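Local coordinates for protein acetate kinase (PDB 4H0O) that probably interconverts acetate and acetyl phosphate by phosphoryl transfer, as a pyrophosphate-dependent acetate kinase with a ribonuclease H-like fold, at residues Ile70-His73 against Pro74-Ala77; Ile161-Ala164 against Glu165-Ala169; Pro377-Lys380 against Val381-Cys384. All coordinates share one frame; numbering follows the deposited sequence.

Contact 1: residues Ile70-His73 against Pro74-Ala77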
loop_
_atom_site.group_PDB
_atom_site.type_symbol
_atom_site.label_atom_id
_atom_site.label_comp_id
_atom_site.label_asym_id
_atom_site.label_seq_id
_atom_site.Cartn_x
_atom_site.Cartn_y
_atom_site.Cartn_z
ATOM N N ILE B 70 -12.253 0.698 43.034
ATOM C CA ILE B 70 -11.832 0.687 41.638
ATOM C C ILE B 70 -10.928 1.898 41.418
ATOM O O ILE B 70 -11.287 3.024 41.770
ATOM C CB ILE B 70 -13.026 0.713 40.665
ATOM C CG1 ILE B 70 -13.798 -0.605 40.741
ATOM C CG2 ILE B 70 -12.551 0.948 39.238
ATOM C CD1 ILE B 70 -12.949 -1.825 40.445
ATOM N N LEU B 71 -9.745 1.661 40.859
ATOM C CA LEU B 71 -8.738 2.707 40.735
ATOM C C LEU B 71 -8.498 3.091 39.281
ATOM O O LEU B 71 -8.496 2.230 38.395
ATOM C CB LEU B 71 -7.423 2.243 41.368
ATOM C CG LEU B 71 -7.433 1.993 42.878
ATOM C CD1 LEU B 71 -6.161 1.287 43.335
ATOM C CD2 LEU B 71 -7.603 3.306 43.617
ATOM N N ASN B 72 -8.293 4.382 39.028
ATOM C CA ASN B 72 -7.747 4.789 37.739
ATOM C C ASN B 72 -6.249 4.480 37.713
ATOM O O ASN B 72 -5.720 3.879 38.650
ATOM C CB ASN B 72 -8.046 6.264 37.414
ATOM C CG ASN B 72 -7.416 7.239 38.401
ATOM O OD1 ASN B 72 -6.378 6.963 39.002
ATOM N ND2 ASN B 72 -8.043 8.403 38.556
ATOM N N HIS B 73 -5.561 4.892 36.658
ATOM C CA HIS B 73 -4.139 4.586 36.549
ATOM C C HIS B 73 -3.230 5.353 37.533
ATOM O O HIS B 73 -2.441 4.726 38.242
ATOM C CB HIS B 73 -3.658 4.699 35.096
ATOM C CG HIS B 73 -4.295 3.707 34.175
ATOM N ND1 HIS B 73 -4.137 2.345 34.320
ATOM C CD2 HIS B 73 -5.090 3.877 33.089
ATOM C CE1 HIS B 73 -4.807 1.720 33.369
ATOM N NE2 HIS B 73 -5.392 2.627 32.608
ATOM N N PRO B 74 -3.332 6.697 37.589
ATOM C CA PRO B 74 -2.443 7.395 38.532
ATOM C C PRO B 74 -2.690 7.048 40.008
ATOM O O PRO B 74 -1.738 7.059 40.793
ATOM C CB PRO B 74 -2.740 8.878 38.272
ATOM C CG PRO B 74 -4.091 8.897 37.639
ATOM C CD PRO B 74 -4.165 7.642 36.823
ATOM N N GLN B 75 -3.934 6.752 40.380
ATOM C CA GLN B 75 -4.240 6.324 41.744
ATOM C C GLN B 75 -3.564 4.992 42.050
ATOM O O GLN B 75 -2.989 4.806 43.124
ATOM C CB GLN B 75 -5.751 6.202 41.955
ATOM C CG GLN B 75 -6.490 7.530 42.072
ATOM C CD GLN B 75 -7.976 7.395 41.775
ATOM O OE1 GLN B 75 -8.466 6.302 41.479
ATOM N NE2 GLN B 75 -8.698 8.508 41.843
ATOM N N ALA B 76 -3.640 4.065 41.102
ATOM C CA ALA B 76 -2.978 2.777 41.250
ATOM C C ALA B 76 -1.467 2.969 41.339
ATOM O O ALA B 76 -0.802 2.336 42.157
ATOM C CB ALA B 76 -3.330 1.864 40.093
ATOM N N ALA B 77 -0.935 3.847 40.493
ATOM C CA ALA B 77 0.496 4.137 40.475
ATOM C C ALA B 77 0.994 4.568 41.849
ATOM O O ALA B 77 1.994 4.045 42.347
ATOM C CB ALA B 77 0.804 5.201 39.444
#

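Contact 2: residues Ile161-Ala164 against Glu165-Ala169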
loop_
_atom_site.group_PDB
_atom_site.type_symbol
_atom_site.label_atom_id
_atom_site.label_comp_id
_atom_site.label_asym_id
_atom_site.label_seq_id
_atom_site.Cartn_x
_atom_site.Cartn_y
_atom_site.Cartn_z
ATOM N N ILE B 161 13.879 7.995 9.202
ATOM C CA ILE B 161 13.217 7.873 7.905
ATOM C C ILE B 161 13.282 9.216 7.168
ATOM O O ILE B 161 12.907 10.251 7.719
ATOM C CB ILE B 161 11.745 7.420 8.052
ATOM C CG1 ILE B 161 11.664 6.051 8.732
ATOM C CG2 ILE B 161 11.073 7.340 6.704
ATOM C CD1 ILE B 161 10.245 5.483 8.815
ATOM N N SER B 162 13.763 9.195 5.926
ATOM C CA SER B 162 13.950 10.422 5.153
ATOM C C SER B 162 12.633 11.019 4.667
ATOM O O SER B 162 11.611 10.332 4.629
ATOM C CB SER B 162 14.879 10.170 3.966
ATOM O OG SER B 162 16.169 9.793 4.408
ATOM N N GLN B 163 12.673 12.296 4.285
ATOM C CA GLN B 163 11.477 13.033 3.877
ATOM C C GLN B 163 10.690 12.344 2.763
ATOM O O GLN B 163 9.465 12.251 2.829
ATOM C CB GLN B 163 11.840 14.460 3.449
ATOM C CG GLN B 163 10.637 15.301 3.017
ATOM C CD GLN B 163 11.026 16.676 2.503
ATOM O OE1 GLN B 163 12.187 16.927 2.182
ATOM N NE2 GLN B 163 10.050 17.576 2.425
ATOM N N ALA B 164 11.397 11.857 1.750
ATOM C CA ALA B 164 10.760 11.202 0.612
ATOM C C ALA B 164 9.953 9.972 1.022
ATOM O O ALA B 164 8.963 9.625 0.372
ATOM C CB ALA B 164 11.800 10.827 -0.433
ATOM N N GLU B 165 10.382 9.316 2.097
ATOM C CA GLU B 165 9.727 8.101 2.569
ATOM C C GLU B 165 8.596 8.419 3.548
ATOM O O GLU B 165 7.720 7.586 3.787
ATOM C CB GLU B 165 10.749 7.177 3.238
ATOM C CG GLU B 165 12.138 7.213 2.609
ATOM C CD GLU B 165 12.240 6.362 1.360
ATOM O OE1 GLU B 165 11.718 5.226 1.371
ATOM O OE2 GLU B 165 12.838 6.826 0.366
ATOM N N ARG B 166 8.623 9.623 4.116
ATOM C CA ARG B 166 7.593 10.060 5.061
ATOM C C ARG B 166 6.496 10.853 4.364
ATOM O O ARG B 166 5.470 11.173 4.973
ATOM C CB ARG B 166 8.198 10.940 6.160
ATOM C CG ARG B 166 9.161 10.247 7.104
ATOM C CD ARG B 166 9.635 11.200 8.198
ATOM N NE ARG B 166 8.553 11.593 9.098
ATOM C CZ ARG B 166 8.555 12.694 9.844
ATOM N NH1 ARG B 166 9.585 13.529 9.797
ATOM N NH2 ARG B 166 7.523 12.963 10.631
ATOM N N THR B 167 6.720 11.169 3.091
ATOM C CA THR B 167 5.859 12.102 2.359
ATOM C C THR B 167 4.840 11.420 1.447
ATOM O O THR B 167 5.201 10.612 0.586
ATOM C CB THR B 167 6.696 13.071 1.498
ATOM O OG1 THR B 167 7.601 13.797 2.337
ATOM C CG2 THR B 167 5.797 14.050 0.755
ATOM N N TYR B 168 3.568 11.765 1.628
ATOM C CA TYR B 168 2.519 11.305 0.729
ATOM C C TYR B 168 2.360 12.271 -0.445
ATOM O O TYR B 168 2.502 13.486 -0.287
ATOM C CB TYR B 168 1.198 11.144 1.483
ATOM C CG TYR B 168 1.217 10.018 2.488
ATOM C CD1 TYR B 168 1.206 8.693 2.069
ATOM C CD2 TYR B 168 1.242 10.274 3.854
ATOM C CE1 TYR B 168 1.224 7.656 2.977
ATOM C CE2 TYR B 168 1.260 9.239 4.775
ATOM C CZ TYR B 168 1.250 7.931 4.328
ATOM O OH TYR B 168 1.265 6.893 5.228
ATOM N N ALA B 169 2.063 11.730 -1.622
ATOM C CA ALA B 169 1.986 12.533 -2.838
ATOM C C ALA B 169 0.750 13.441 -2.882
ATOM O O ALA B 169 -0.060 13.347 -3.809
ATOM C CB ALA B 169 2.028 11.634 -4.065
#

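Contact 3: residues Pro377-Lys380 against Val381-Cys384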
loop_
_atom_site.group_PDB
_atom_site.type_symbol
_atom_site.label_atom_id
_atom_site.label_comp_id
_atom_site.label_asym_id
_atom_site.label_seq_id
_atom_site.Cartn_x
_atom_site.Cartn_y
_atom_site.Cartn_z
ATOM N N PRO B 377 21.247 -23.042 7.551
ATOM C CA PRO B 377 22.394 -22.124 7.492
ATOM C C PRO B 377 22.921 -21.930 6.071
ATOM O O PRO B 377 23.604 -20.942 5.800
ATOM C CB PRO B 377 23.450 -22.821 8.363
ATOM C CG PRO B 377 23.009 -24.246 8.454
ATOM C CD PRO B 377 21.513 -24.206 8.410
ATOM N N SER B 378 22.611 -22.864 5.179
ATOM C CA SER B 378 22.980 -22.723 3.775
ATOM C C SER B 378 22.064 -21.735 3.055
ATOM O O SER B 378 22.439 -21.167 2.025
ATOM C CB SER B 378 22.926 -24.077 3.073
ATOM O OG SER B 378 21.656 -24.682 3.234
ATOM N N SER B 379 20.866 -21.537 3.602
ATOM C CA SER B 379 19.857 -20.675 2.986
ATOM C C SER B 379 20.374 -19.258 2.763
ATOM O O SER B 379 20.906 -18.629 3.682
ATOM C CB SER B 379 18.588 -20.635 3.841
ATOM O OG SER B 379 17.609 -19.787 3.268
ATOM N N LYS B 380 20.206 -18.768 1.536
ATOM C CA LYS B 380 20.694 -17.449 1.139
ATOM C C LYS B 380 20.151 -16.351 2.054
ATOM O O LYS B 380 20.919 -15.584 2.643
ATOM C CB LYS B 380 20.312 -17.156 -0.314
ATOM C CG LYS B 380 20.930 -15.877 -0.866
ATOM C CD LYS B 380 20.121 -15.331 -2.035
ATOM C CE LYS B 380 20.698 -14.016 -2.537
ATOM N NZ LYS B 380 19.841 -13.399 -3.585
ATOM N N VAL B 381 18.827 -16.286 2.168
ATOM C CA VAL B 381 18.175 -15.377 3.102
ATOM C C VAL B 381 17.897 -16.127 4.401
ATOM O O VAL B 381 17.407 -17.259 4.376
ATOM C CB VAL B 381 16.842 -14.849 2.535
ATOM C CG1 VAL B 381 16.169 -13.905 3.527
ATOM C CG2 VAL B 381 17.073 -14.145 1.211
ATOM N N GLN B 382 18.211 -15.504 5.531
ATOM C CA GLN B 382 17.961 -16.130 6.825
ATOM C C GLN B 382 16.631 -15.671 7.414
ATOM O O GLN B 382 16.204 -14.534 7.192
ATOM C CB GLN B 382 19.111 -15.836 7.793
ATOM C CG GLN B 382 20.400 -16.580 7.460
ATOM C CD GLN B 382 20.215 -18.089 7.443
ATOM O OE1 GLN B 382 19.776 -18.682 8.429
ATOM N NE2 GLN B 382 20.542 -18.713 6.313
ATOM N N VAL B 383 15.976 -16.563 8.153
ATOM C CA VAL B 383 14.719 -16.245 8.826
ATOM C C VAL B 383 14.829 -16.581 10.309
ATOM O O VAL B 383 15.280 -17.672 10.672
ATOM C CB VAL B 383 13.532 -17.027 8.219
ATOM C CG1 VAL B 383 12.258 -16.770 9.015
ATOM C CG2 VAL B 383 13.323 -16.645 6.770
ATOM N N CYS B 384 14.428 -15.650 11.170
ATOM C CA CYS B 384 14.465 -15.911 12.602
ATOM C C CYS B 384 13.264 -15.315 13.319
ATOM O O CYS B 384 12.596 -14.414 12.802
ATOM C CB CYS B 384 15.756 -15.370 13.217
ATOM S SG CYS B 384 15.726 -13.597 13.542
#

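Contact 1: residues Ile70-His73 against Pro74-Ala77
The amide of Asn72 lies over that of Gln75, with Asn72 CG 3.4 Å from Gln75 CD and the two planes only 28° apart, although the chains meet at about a right angle. Like atoms face each other: Asn72 OD1 is 3.3 Å from Gln75 OE1, and neither bonds to the other. Two backbone N-H groups hold the two oxygens here. Gln75 N donates to Asn72 OD1 at 2.8 Å, almost straight down the carbonyl (171°). In return Asn72 N donates to Gln75 OE1 at 3.1 Å, from above the plane of the Gln75 amide. This reciprocal pair is a capping box, with Asn72 as N-cap. The side-chain oxygen of each amide is thus identified, and both amides are restrained against flipping. Asn72 reaches its post because CG sits between the backbone N and the carbonyl carbon (chi1 63°), which turns OD1 back to the first turn. Regular backbone bonds take over at once, Ala76 N to Asn72 O and Ala77 N to His73 O (2.8 Å).

Leu71 packs its CD2 against Gln75 CB at 3.8 Å and its CB near Ala76 CB at 4.3 Å. The box closes the start of helix 73-86, which follows the loop after strand 62-67, and Asn43 ND2 ties that loop down at Leu71 O. His73 and Ala77 pack on helix 129-143 and on strands 16-21 and 26-31.

Contact 2: residues Ile161-Ala164 against Glu165-Ala169
Ser162 O receives two backbone N-H groups, from Glu165 N at 3.0 Å and, more weakly, from Arg166 N at 3.1 Å. Arg166 N is shared, since it also makes a weak bond to Gln163 O at 3.0 Å. The next residue adds a side-chain bond: Thr167 OG1 donates to Gln163 O. The modelled separation of 2.5 Å is very short and its exact value doubtful, but OG1 lies beside its own backbone N (chi1 -58°), and this torsion directs the hydroxyl back toward the carbonyl four residues earlier. Thr167 is also where the backbone leaves helical geometry, so its hydroxyl marks the end of this single turn. Ser162 occupies the N-cap position, yet its side chain makes no capping bond.

The apolar part starts at Ile161, whose CG2 branch touches both Glu165 CB and Arg166 CG, each at 3.5 Å. The two approaches come from well-separated directions, so the methyl is in contact with both chains without being sandwiched by them. Arg166 continues past Ile161 O, which its CD approaches to 3.4 Å, and bends at chi3 (66°). Beyond the bend NE bonds to Lys180 O, so the guanidinium is anchored outside the turn.

Ile161 and Glu165 rest on strand 225-229, while Leu304 and Lys311 of the second subunit pack on Gln163 and Glu165, and Ala169 makes backbone hydrogen bonds to that subunit. The arrangement is that of a short, one-turn helix, 163-166, placed at the dimer interface of an acetate kinase.

Contact 3: residues Pro377-Lys380 against Val381-Cys384
Ser379 meets the segment 381-384 through both its hydroxyl and its carbonyl. Ser379 OG donates to Val381 O at 2.8 Å, tilted 26° from the carbonyl plane. The hydroxyl reaches forward to this oxygen because OG stands opposite the backbone N and beside the carbonyl carbon (chi1 179°). Gln382 NE2 in turn comes to Ser379 O at 2.7 Å. That bond is weak, bent to 129° at the hydrogen, and the same NE2 passes Ser379 CB at 3.7 Å.

Further out, each group has a second hold. Gln382 folds back at chi2, and its amide is fixed by OE1 bonding to Thr375 OG1 and by NE2 bonding to Met376 O, so it ties the start of the loop, at Thr375 and Met376, to Ser379. Ser379 OG is also bonded by Glu357 N, and Val381 pairs through its backbone with Gly355 while its side chain packs on Leu327 and Ile356. Val383 pairs with Leu374, and Gln382 and Cys384 with Leu330. This is the loop joining antiparallel strand 372-373 to strand 382-385, at the edge side of the six-stranded mixed sheet of a ribonuclease H-like domain.

How the contacts relate
The three contacts follow one another along the chain without overlapping or touching. Contacts 1 and 2 lie with centres about 40 Å apart, contacts 2 and 3 about 31 Å, and contacts 1 and 3 about 47 Å, on opposite sides of the chain's centre. Contact 1 caps helix 73-86, which packs against the eight-stranded sheet. Contacts 2 and 3 both belong with the six-stranded sheet, 2 resting on its outermost strand 225-229 and 3 leading into strand 382-385 near the other edge. Only contact 2 touches the second subunit, so it also joins the two subunits, whereas contacts 1 and 3 belong to the fold of the single chain.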